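Local coordinates for extracellular solute-binding protein family 5 (Brucella melitensis, PDB 4ONY) that probably captures peptides or related solutes in the periplasm and hands them to an ABC transporter for import, at residues G295-K304 and Y565-H576; Q243-K251 and Q586-S594. All blocks are in the same frame, centred on the assembly; numbering follows the deposited sequence.

Interaction 1 of 2, residues G295-K304 and Y565-H576; sequences GKVIKDTFEK and YQWVARWDRIEH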
loop_
_atom_site.group_PDB
_atom_site.type_symbol
_atom_site.label_atom_id
_atom_site.label_comp_id
_atom_site.label_asym_id
_atom_site.label_seq_id
_atom_site.Cartn_x
_atom_site.Cartn_y
_atom_site.Cartn_z
ATOM N N GLY A 295 32.671 5.790 -0.838
ATOM C CA GLY A 295 31.834 5.537 -2.007
ATOM C C GLY A 295 31.571 4.087 -2.343
ATOM O O GLY A 295 30.938 3.795 -3.368
ATOM N N LYS A 296 31.950 3.167 -1.460
ATOM C CA LYS A 296 31.633 1.764 -1.645
ATOM C C LYS A 296 30.167 1.438 -1.343
ATOM O O LYS A 296 29.610 0.479 -1.897
ATOM C CB LYS A 296 32.550 0.914 -0.766
ATOM C CG LYS A 296 33.983 0.947 -1.223
ATOM C CD LYS A 296 34.841 0.168 -0.223
ATOM C CE LYS A 296 36.250 -0.056 -0.762
ATOM N NZ LYS A 296 37.117 -0.280 0.410
ATOM N N VAL A 297 29.597 2.164 -0.383
ATOM C CA VAL A 297 28.155 2.167 -0.104
ATOM C C VAL A 297 27.617 3.503 -0.599
ATOM O O VAL A 297 28.158 4.565 -0.273
ATOM C CB VAL A 297 27.850 1.945 1.396
ATOM C CG1 VAL A 297 26.411 2.301 1.748
ATOM C CG2 VAL A 297 28.130 0.506 1.792
ATOM N N ILE A 298 26.554 3.424 -1.396
ATOM C CA ILE A 298 25.883 4.561 -1.942
ATOM C C ILE A 298 24.530 4.686 -1.278
ATOM O O ILE A 298 23.758 3.739 -1.252
ATOM C CB ILE A 298 25.742 4.411 -3.465
ATOM C CG1 ILE A 298 27.154 4.310 -4.051
ATOM C CG2 ILE A 298 25.071 5.646 -4.073
ATOM C CD1 ILE A 298 27.188 3.978 -5.536
ATOM N N LYS A 299 24.222 5.880 -0.773
ATOM C CA LYS A 299 22.880 6.204 -0.293
ATOM C C LYS A 299 21.994 6.670 -1.448
ATOM O O LYS A 299 22.055 7.842 -1.837
ATOM C CB LYS A 299 22.973 7.280 0.800
ATOM C CG LYS A 299 23.780 6.826 1.999
ATOM C CD LYS A 299 23.869 7.912 3.058
ATOM C CE LYS A 299 22.572 7.950 3.833
ATOM N NZ LYS A 299 22.416 9.258 4.458
ATOM N N ASP A 300 21.178 5.779 -2.009
ATOM C CA ASP A 300 20.342 6.140 -3.145
ATOM C C ASP A 300 19.013 6.715 -2.654
ATOM O O ASP A 300 18.494 6.294 -1.620
ATOM C CB ASP A 300 19.979 4.939 -4.010
ATOM C CG ASP A 300 20.856 4.771 -5.207
ATOM O OD1 ASP A 300 21.627 5.670 -5.517
ATOM O OD2 ASP A 300 20.792 3.715 -5.853
ATOM N N THR A 301 18.456 7.623 -3.433
ATOM C CA THR A 301 17.128 8.079 -3.209
ATOM C C THR A 301 16.281 8.027 -4.488
ATOM O O THR A 301 16.800 8.163 -5.598
ATOM C CB THR A 301 17.129 9.497 -2.690
ATOM O OG1 THR A 301 17.403 10.355 -3.786
ATOM C CG2 THR A 301 18.147 9.697 -1.557
ATOM N N PHE A 302 14.984 7.801 -4.299
ATOM C CA PHE A 302 14.035 7.662 -5.392
ATOM C C PHE A 302 12.738 8.408 -5.070
ATOM O O PHE A 302 12.450 8.679 -3.919
ATOM C CB PHE A 302 13.689 6.187 -5.572
ATOM C CG PHE A 302 14.883 5.280 -5.740
ATOM C CD1 PHE A 302 15.496 4.729 -4.639
ATOM C CD2 PHE A 302 15.366 4.961 -6.978
ATOM C CE1 PHE A 302 16.595 3.906 -4.760
ATOM C CE2 PHE A 302 16.443 4.133 -7.135
ATOM C CZ PHE A 302 17.088 3.627 -6.008
ATOM N N GLU A 303 11.975 8.767 -6.098
ATOM C CA GLU A 303 10.666 9.320 -5.878
ATOM C C GLU A 303 9.689 8.430 -6.531
ATOM O O GLU A 303 10.039 7.667 -7.421
ATOM C CB GLU A 303 10.547 10.719 -6.469
ATOM C CG GLU A 303 11.393 11.717 -5.737
ATOM C CD GLU A 303 11.338 13.085 -6.400
ATOM O OE1 GLU A 303 12.155 13.309 -7.340
ATOM O OE2 GLU A 303 10.500 13.899 -5.962
ATOM N N LYS A 304 8.467 8.507 -6.080
ATOM C CA LYS A 304 7.426 7.672 -6.633
ATOM C C LYS A 304 6.169 8.515 -6.750
ATOM O O LYS A 304 6.019 9.507 -6.040
ATOM C CB LYS A 304 7.214 6.438 -5.759
ATOM C CG LYS A 304 6.655 6.714 -4.368
ATOM C CD LYS A 304 6.634 5.407 -3.586
ATOM C CE LYS A 304 6.114 5.571 -2.160
ATOM N NZ LYS A 304 4.632 5.638 -2.136
ATOM N N TYR A 565 11.119 10.965 -0.091
ATOM C CA TYR A 565 11.880 10.078 -0.948
ATOM C C TYR A 565 11.947 8.682 -0.343
ATOM O O TYR A 565 11.994 8.536 0.878
ATOM C CB TYR A 565 13.301 10.625 -1.105
ATOM C CG TYR A 565 13.379 11.990 -1.758
ATOM C CD1 TYR A 565 13.456 12.106 -3.134
ATOM C CD2 TYR A 565 13.378 13.139 -1.007
ATOM C CE1 TYR A 565 13.527 13.334 -3.760
ATOM C CE2 TYR A 565 13.428 14.405 -1.620
ATOM C CZ TYR A 565 13.499 14.498 -3.008
ATOM O OH TYR A 565 13.578 15.701 -3.739
ATOM N N GLN A 566 12.085 7.693 -1.205
ATOM C CA GLN A 566 12.403 6.335 -0.815
ATOM C C GLN A 566 13.928 6.297 -0.691
ATOM O O GLN A 566 14.648 6.934 -1.484
ATOM C CB GLN A 566 12.042 5.343 -1.907
ATOM C CG GLN A 566 10.571 5.297 -2.328
ATOM C CD GLN A 566 10.344 4.232 -3.414
ATOM O OE1 GLN A 566 10.921 4.304 -4.501
ATOM N NE2 GLN A 566 9.499 3.224 -3.105
ATOM N N TRP A 567 14.392 5.529 0.274
ATOM C CA TRP A 567 15.790 5.469 0.580
ATOM C C TRP A 567 16.265 4.057 0.542
ATOM O O TRP A 567 15.738 3.223 1.281
ATOM C CB TRP A 567 15.999 6.008 2.015
ATOM C CG TRP A 567 15.766 7.457 2.252
ATOM C CD1 TRP A 567 15.918 8.485 1.367
ATOM C CD2 TRP A 567 15.459 8.047 3.496
ATOM N NE1 TRP A 567 15.662 9.673 1.971
ATOM C CE2 TRP A 567 15.405 9.444 3.295
ATOM C CE3 TRP A 567 15.236 7.539 4.757
ATOM C CZ2 TRP A 567 15.155 10.343 4.331
ATOM C CZ3 TRP A 567 14.928 8.439 5.801
ATOM C CH2 TRP A 567 14.894 9.818 5.576
ATOM N N VAL A 568 17.295 3.801 -0.255
ATOM C CA VAL A 568 17.960 2.489 -0.295
ATOM C C VAL A 568 19.471 2.683 -0.338
ATOM O O VAL A 568 20.003 3.334 -1.245
ATOM C CB VAL A 568 17.550 1.636 -1.526
ATOM C CG1 VAL A 568 18.195 0.269 -1.439
ATOM C CG2 VAL A 568 16.029 1.488 -1.631
ATOM N N ALA A 569 20.168 2.170 0.673
ATOM C CA ALA A 569 21.621 2.201 0.680
ATOM C C ALA A 569 22.065 0.903 0.044
ATOM O O ALA A 569 21.400 -0.120 0.221
ATOM C CB ALA A 569 22.178 2.325 2.090
ATOM N N ARG A 570 23.108 0.949 -0.760
ATOM C CA ARG A 570 23.556 -0.240 -1.466
ATOM C C ARG A 570 25.074 -0.271 -1.611
ATOM O O ARG A 570 25.711 0.776 -1.839
ATOM C CB ARG A 570 22.895 -0.340 -2.841
ATOM C CG ARG A 570 23.361 0.682 -3.866
ATOM C CD ARG A 570 22.644 0.576 -5.233
ATOM N NE ARG A 570 22.731 1.868 -5.885
ATOM C CZ ARG A 570 23.765 2.297 -6.609
ATOM N NH1 ARG A 570 24.809 1.527 -6.920
ATOM N NH2 ARG A 570 23.724 3.524 -7.086
ATOM N N TRP A 571 25.647 -1.464 -1.479
ATOM C CA TRP A 571 27.026 -1.688 -1.945
ATOM C C TRP A 571 27.078 -1.453 -3.471
ATOM O O TRP A 571 26.152 -1.783 -4.202
ATOM C CB TRP A 571 27.557 -3.063 -1.524
ATOM C CG TRP A 571 27.752 -3.124 -0.015
ATOM C CD1 TRP A 571 26.822 -3.495 0.914
ATOM C CD2 TRP A 571 28.937 -2.811 0.712
ATOM N NE1 TRP A 571 27.335 -3.386 2.180
ATOM C CE2 TRP A 571 28.638 -2.987 2.095
ATOM C CE3 TRP A 571 30.209 -2.364 0.339
ATOM C CZ2 TRP A 571 29.563 -2.743 3.104
ATOM C CZ3 TRP A 571 31.133 -2.119 1.331
ATOM C CH2 TRP A 571 30.814 -2.304 2.721
ATOM N N ASP A 572 28.172 -0.876 -3.928
ATOM C CA ASP A 572 28.257 -0.442 -5.312
ATOM C C ASP A 572 28.384 -1.588 -6.339
ATOM O O ASP A 572 28.335 -1.343 -7.511
ATOM C CB ASP A 572 29.380 0.599 -5.485
ATOM C CG ASP A 572 30.736 0.028 -5.352
ATOM O OD1 ASP A 572 30.928 -1.169 -5.075
ATOM O OD2 ASP A 572 31.656 0.805 -5.541
ATOM N N ARG A 573 28.527 -2.824 -5.874
ATOM C CA ARG A 573 28.394 -4.002 -6.711
ATOM C C ARG A 573 26.946 -4.281 -7.150
ATOM O O ARG A 573 26.695 -5.174 -7.959
ATOM C CB ARG A 573 28.935 -5.216 -5.981
ATOM C CG ARG A 573 28.137 -5.561 -4.734
ATOM C CD ARG A 573 28.851 -6.625 -3.939
ATOM N NE ARG A 573 28.185 -6.895 -2.660
ATOM C CZ ARG A 573 28.716 -6.673 -1.469
ATOM N NH1 ARG A 573 29.907 -6.125 -1.347
ATOM N NH2 ARG A 573 28.025 -6.969 -0.401
ATOM N N ILE A 574 25.993 -3.529 -6.612
ATOM C CA ILE A 574 24.612 -3.618 -7.037
ATOM C C ILE A 574 24.242 -2.374 -7.816
ATOM O O ILE A 574 24.485 -1.271 -7.309
ATOM C CB ILE A 574 23.671 -3.687 -5.820
ATOM C CG1 ILE A 574 24.037 -4.879 -4.915
ATOM C CG2 ILE A 574 22.217 -3.784 -6.266
ATOM C CD1 ILE A 574 24.004 -6.217 -5.587
ATOM N N GLU A 575 23.629 -2.540 -9.012
ATOM C CA GLU A 575 23.189 -1.408 -9.828
ATOM C C GLU A 575 21.715 -1.499 -10.210
ATOM O O GLU A 575 21.073 -2.547 -10.025
ATOM C CB GLU A 575 24.076 -1.313 -11.060
ATOM C CG GLU A 575 25.522 -1.023 -10.659
ATOM C CD GLU A 575 26.433 -0.803 -11.853
ATOM O OE1 GLU A 575 26.017 -1.111 -12.987
ATOM O OE2 GLU A 575 27.555 -0.301 -11.670
ATOM N N HIS A 576 21.191 -0.410 -10.727
ATOM C CA HIS A 576 19.783 -0.339 -11.131
ATOM C C HIS A 576 19.623 0.566 -12.340
ATOM O O HIS A 576 20.519 1.373 -12.634
ATOM C CB HIS A 576 18.904 0.148 -9.977
ATOM C CG HIS A 576 19.272 1.504 -9.479
ATOM N ND1 HIS A 576 19.026 2.664 -10.194
ATOM C CD2 HIS A 576 19.880 1.889 -8.332
ATOM C CE1 HIS A 576 19.472 3.700 -9.515
ATOM N NE2 HIS A 576 19.978 3.259 -8.378
HETATM O O HOH W 1 13.588 15.547 -6.417
#
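With CG of R570 set between its backbone N and carbonyl carbon (chi1 70°) and the chain extended from there to NE, the guanidinium is carried over the strand pair to the carboxylate of D300. H576 also has its CG between N and C (chi1 60°), which turns the imidazole back onto the same carboxylate from the opposite direction. D300 OD2 therefore accepts twice, from R570 NE at 2.7 Å in a nearly straight hydrogen bond that is also a salt bridge and from H576 NE2 at 2.7 Å in a more bent bond. The two donors come from opposite faces of the carboxylate plane, each with OD2 close to its own plane; R570 NH2 adds only weak bonds. R570 is held further by NH1, which donates to I574 O, while I298 covers one face of the guanidinium. Two donors, one of them a cation, would probably keep D300 ionised. Next to it, the F302 edge meets the H576 ring face, centroids 5.2 Å apart, in an edge-to-face pair. On the reverse face of the sheet, V297 CG2 sits centrally over the six-membered ring of W571, 3.5 Å from its centroid, a CH-pi contact; W571 NE1 is bonded to F267 O. At the other end, E303 CG packs against Y565 CE1, and one water links E303 OE1 with Y565 OH. Backbone bonds such as I298 N to R570 O (2.8 Å) run along the pair, and D572 N closes one end on K296 O. Hydrogen-bonded and non-hydrogen-bonded pairs alternate from V297–W571 to F302–Q566, an antiparallel pairing at 159° between strands 297-302 and 566-571, the latter central in a three-stranded antiparallel sheet completed by 274-277.

Interaction 2 of 2, residues Q243-K251 and Q586-S594; sequences QRGFNNFDK and QLPAWWHTS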
loop_
_atom_site.group_PDB
_atom_site.type_symbol
_atom_site.label_atom_id
_atom_site.label_comp_id
_atom_site.label_asym_id
_atom_site.label_seq_id
_atom_site.Cartn_x
_atom_site.Cartn_y
_atom_site.Cartn_z
ATOM N N GLN A 243 9.258 -9.894 -19.441
ATOM C CA GLN A 243 10.310 -10.342 -18.515
ATOM C C GLN A 243 11.701 -9.811 -18.874
ATOM O O GLN A 243 12.692 -10.089 -18.189
ATOM C CB GLN A 243 10.322 -11.860 -18.449
ATOM C CG GLN A 243 9.049 -12.489 -17.887
ATOM C CD GLN A 243 8.978 -12.383 -16.367
ATOM O OE1 GLN A 243 9.415 -13.264 -15.654
ATOM N NE2 GLN A 243 8.501 -11.252 -15.882
ATOM N N ARG A 244 11.779 -9.035 -19.936
ATOM C CA ARG A 244 13.055 -8.553 -20.389
ATOM C C ARG A 244 13.657 -7.504 -19.410
ATOM O O ARG A 244 12.985 -6.561 -19.068
ATOM C CB ARG A 244 12.920 -7.976 -21.776
ATOM C CG ARG A 244 14.262 -7.509 -22.298
ATOM C CD ARG A 244 14.364 -7.650 -23.788
ATOM N NE ARG A 244 15.743 -7.347 -24.208
ATOM C CZ ARG A 244 16.103 -7.060 -25.455
ATOM N NH1 ARG A 244 15.187 -7.010 -26.427
ATOM N NH2 ARG A 244 17.382 -6.803 -25.727
ATOM N N GLY A 245 14.903 -7.726 -18.976
ATOM C CA GLY A 245 15.578 -6.947 -17.907
ATOM C C GLY A 245 15.151 -7.202 -16.455
ATOM O O GLY A 245 15.518 -6.438 -15.547
ATOM N N PHE A 246 14.384 -8.274 -16.217
ATOM C CA PHE A 246 14.076 -8.732 -14.885
ATOM C C PHE A 246 14.863 -10.035 -14.623
ATOM O O PHE A 246 15.438 -10.634 -15.536
ATOM C CB PHE A 246 12.572 -9.044 -14.748
ATOM C CG PHE A 246 11.652 -7.819 -14.734
ATOM C CD1 PHE A 246 11.665 -6.949 -13.685
ATOM C CD2 PHE A 246 10.740 -7.608 -15.757
ATOM C CE1 PHE A 246 10.819 -5.837 -13.656
ATOM C CE2 PHE A 246 9.872 -6.521 -15.730
ATOM C CZ PHE A 246 9.898 -5.634 -14.664
ATOM N N ASN A 247 14.873 -10.462 -13.373
ATOM C CA ASN A 247 15.462 -11.735 -12.986
ATOM C C ASN A 247 16.936 -11.798 -13.306
ATOM O O ASN A 247 17.418 -12.785 -13.826
ATOM C CB ASN A 247 14.714 -12.895 -13.678
ATOM C CG ASN A 247 13.215 -12.784 -13.506
ATOM O OD1 ASN A 247 12.724 -12.506 -12.406
ATOM N ND2 ASN A 247 12.475 -13.028 -14.580
ATOM N N ASN A 248 17.637 -10.720 -12.991
ATOM C CA ASN A 248 19.007 -10.577 -13.394
ATOM C C ASN A 248 19.988 -11.289 -12.454
ATOM O O ASN A 248 21.053 -11.730 -12.885
ATOM C CB ASN A 248 19.379 -9.096 -13.526
ATOM C CG ASN A 248 18.457 -8.345 -14.472
ATOM O OD1 ASN A 248 18.215 -8.759 -15.625
ATOM N ND2 ASN A 248 17.924 -7.229 -13.994
ATOM N N PHE A 249 19.656 -11.358 -11.179
ATOM C CA PHE A 249 20.498 -12.065 -10.230
ATOM C C PHE A 249 20.368 -13.558 -10.482
ATOM O O PHE A 249 19.263 -14.051 -10.693
ATOM C CB PHE A 249 20.118 -11.711 -8.798
ATOM C CG PHE A 249 20.233 -10.241 -8.493
ATOM C CD1 PHE A 249 21.484 -9.649 -8.406
ATOM C CD2 PHE A 249 19.094 -9.461 -8.318
ATOM C CE1 PHE A 249 21.620 -8.301 -8.151
ATOM C CE2 PHE A 249 19.217 -8.131 -8.058
ATOM C CZ PHE A 249 20.489 -7.539 -7.978
ATOM N N ASP A 250 21.478 -14.272 -10.478
ATOM C CA ASP A 250 21.405 -15.714 -10.607
ATOM C C ASP A 250 21.078 -16.407 -9.280
ATOM O O ASP A 250 20.773 -17.586 -9.259
ATOM C CB ASP A 250 22.649 -16.313 -11.272
ATOM C CG ASP A 250 23.933 -16.003 -10.549
ATOM O OD1 ASP A 250 23.926 -15.794 -9.320
ATOM O OD2 ASP A 250 24.994 -15.992 -11.210
ATOM N N LYS A 251 21.153 -15.647 -8.182
ATOM C CA LYS A 251 20.860 -16.164 -6.850
ATOM C C LYS A 251 20.379 -15.027 -5.981
ATOM O O LYS A 251 20.958 -13.936 -6.019
ATOM C CB LYS A 251 22.121 -16.759 -6.221
ATOM C CG LYS A 251 21.877 -17.328 -4.840
ATOM C CD LYS A 251 22.981 -18.278 -4.422
ATOM C CE LYS A 251 24.201 -17.488 -4.001
ATOM N NZ LYS A 251 25.115 -18.409 -3.258
ATOM N N GLN A 586 12.398 -0.662 -8.160
ATOM C CA GLN A 586 11.939 -2.023 -8.394
ATOM C C GLN A 586 13.129 -2.995 -8.367
ATOM O O GLN A 586 13.860 -3.123 -9.339
ATOM C CB GLN A 586 11.278 -2.074 -9.768
ATOM C CG GLN A 586 10.071 -1.211 -9.916
ATOM C CD GLN A 586 8.983 -1.666 -9.013
ATOM O OE1 GLN A 586 8.643 -2.842 -9.001
ATOM N NE2 GLN A 586 8.425 -0.745 -8.228
ATOM N N LEU A 587 13.322 -3.642 -7.223
ATOM C CA LEU A 587 14.438 -4.547 -7.024
ATOM C C LEU A 587 14.575 -5.614 -8.090
ATOM O O LEU A 587 15.707 -5.994 -8.432
ATOM C CB LEU A 587 14.367 -5.226 -5.657
ATOM C CG LEU A 587 14.472 -4.315 -4.446
ATOM C CD1 LEU A 587 14.607 -5.169 -3.200
ATOM C CD2 LEU A 587 15.685 -3.374 -4.581
ATOM N N PRO A 588 13.436 -6.154 -8.613
ATOM C CA PRO A 588 13.560 -7.184 -9.641
ATOM C C PRO A 588 14.237 -6.713 -10.949
ATOM O O PRO A 588 14.605 -7.547 -11.754
ATOM C CB PRO A 588 12.105 -7.584 -9.926
ATOM C CG PRO A 588 11.392 -7.285 -8.662
ATOM C CD PRO A 588 12.057 -6.045 -8.114
ATOM N N ALA A 589 14.342 -5.396 -11.162
ATOM C CA ALA A 589 15.056 -4.852 -12.291
ATOM C C ALA A 589 16.525 -4.509 -11.970
ATOM O O ALA A 589 17.284 -4.058 -12.861
ATOM C CB ALA A 589 14.328 -3.623 -12.767
ATOM N N TRP A 590 16.953 -4.712 -10.719
ATOM C CA TRP A 590 18.343 -4.429 -10.356
ATOM C C TRP A 590 19.249 -5.600 -10.809
ATOM O O TRP A 590 18.746 -6.697 -11.185
ATOM C CB TRP A 590 18.464 -4.167 -8.834
ATOM C CG TRP A 590 17.771 -2.866 -8.423
ATOM C CD1 TRP A 590 16.767 -2.244 -9.085
ATOM C CD2 TRP A 590 18.051 -2.068 -7.276
ATOM N NE1 TRP A 590 16.381 -1.110 -8.415
ATOM C CE2 TRP A 590 17.155 -0.979 -7.297
ATOM C CE3 TRP A 590 18.954 -2.175 -6.218
ATOM C CZ2 TRP A 590 17.164 0.010 -6.330
ATOM C CZ3 TRP A 590 18.944 -1.208 -5.228
ATOM C CH2 TRP A 590 18.071 -0.119 -5.299
ATOM N N TRP A 591 20.548 -5.371 -10.760
ATOM C CA TRP A 591 21.544 -6.361 -11.205
ATOM C C TRP A 591 22.851 -6.222 -10.444
ATOM O O TRP A 591 23.048 -5.300 -9.624
ATOM C CB TRP A 591 21.769 -6.285 -12.736
ATOM C CG TRP A 591 22.411 -5.027 -13.244
ATOM C CD1 TRP A 591 23.746 -4.773 -13.313
ATOM C CD2 TRP A 591 21.764 -3.857 -13.737
ATOM N NE1 TRP A 591 23.974 -3.539 -13.823
ATOM C CE2 TRP A 591 22.772 -2.941 -14.093
ATOM C CE3 TRP A 591 20.432 -3.482 -13.901
ATOM C CZ2 TRP A 591 22.487 -1.681 -14.650
ATOM C CZ3 TRP A 591 20.146 -2.207 -14.441
ATOM C CH2 TRP A 591 21.167 -1.336 -14.801
ATOM N N HIS A 592 23.732 -7.179 -10.679
ATOM C CA HIS A 592 25.045 -7.192 -10.093
ATOM C C HIS A 592 26.010 -6.693 -11.146
ATOM O O HIS A 592 25.909 -7.091 -12.308
ATOM C CB HIS A 592 25.386 -8.612 -9.671
ATOM C CG HIS A 592 26.527 -8.697 -8.717
ATOM N ND1 HIS A 592 27.825 -8.391 -9.067
ATOM C CD2 HIS A 592 26.566 -9.052 -7.418
ATOM C CE1 HIS A 592 28.620 -8.584 -8.031
ATOM N NE2 HIS A 592 27.880 -8.984 -7.018
ATOM N N THR A 593 26.956 -5.836 -10.753
ATOM C CA THR A 593 27.949 -5.342 -11.700
ATOM C C THR A 593 28.839 -6.487 -12.172
ATOM O O THR A 593 28.999 -7.487 -11.484
ATOM C CB THR A 593 28.899 -4.287 -11.105
ATOM O OG1 THR A 593 29.529 -4.823 -9.938
ATOM C CG2 THR A 593 28.159 -3.097 -10.716
ATOM N N SER A 594 29.346 -6.336 -13.384
ATOM C CA SER A 594 30.290 -7.287 -14.021
ATOM C C SER A 594 31.619 -7.458 -13.306
ATOM O O SER A 594 32.331 -6.481 -13.137
ATOM C CB SER A 594 30.576 -6.802 -15.443
ATOM O OG SER A 594 29.355 -6.770 -16.176
HETATM O O HOH W 2 16.707 -4.004 -15.598
HETATM O O HOH W 3 16.950 -8.711 -11.102
HETATM O O HOH W 4 23.170 -9.639 -12.379
#
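The amide of N248 supplies the direct side-chain hydrogen bond between 243-251 and 586-594: ND2 donates to W590 O at 3.0 Å, almost straight (168°). The acceptor lies in the amide plane, but the nitrogen stands above the carbonyl plane of W590. CG of N248 is anti to its own carbonyl carbon (chi1 -55°), which aims the amide across the gap. ND2 also bonds G245 O in its own loop, and OD1 is taken by K43 NZ, so both ends of the amide are held and its rotation is fixed. A backbone bond from N247 N to P588 O is weak, at 3.3 Å.

Water supplies much of the remaining polar contact. One molecule donates to G245 O and A589 O; a second accepts from N248 N and gives its protons to P588 O and W590 O; a third links N248 O to H592 N.

Apolar contact comes from two phenylalanines. The F246 ring turns its edge to the P588 backbone, and its CD1 meets P588 CB at 3.8 Å. F249 lies along the backbone of residues 590-592: CE1 is 3.3 Å from W591 C, while CE2 approaches W590 O and CZ reaches W590 CB. Between them N248 CB packs on W591 CB.

The loop joins strand 226-231 to strand 251-257 of a four-stranded mixed sheet, while the partner leads from a 3-10 turn into strand 591-592. F249 lies between them, touching L47 of strand 46-52 and I574 of strand 574-575.

Overall arrangement
Both segments of interaction 1 fall, in sequence, between the two segments of interaction 2, and the two contacts' centres lie about 15 Å apart on the same side of the chain's centre. They meet where strand 574-575 pairs antiparallel with 591-592: R573 O and T593 N are 2.9 Å apart, as are E575 N and W591 O, both probable hydrogen bonds. There too, H576 CB is 3.2 Å from W590 NE1. The C-terminal segment thus couples the three-stranded sheet of interaction 1 to the loop entering strand 251-257. That strand carries Y256 and Y257, which, with Q222, Q225 and R226, line the pocket of the bound 1-ethoxy-2-(2-ethoxyethoxy)ethane, probably from crystallisation and not the transported solute.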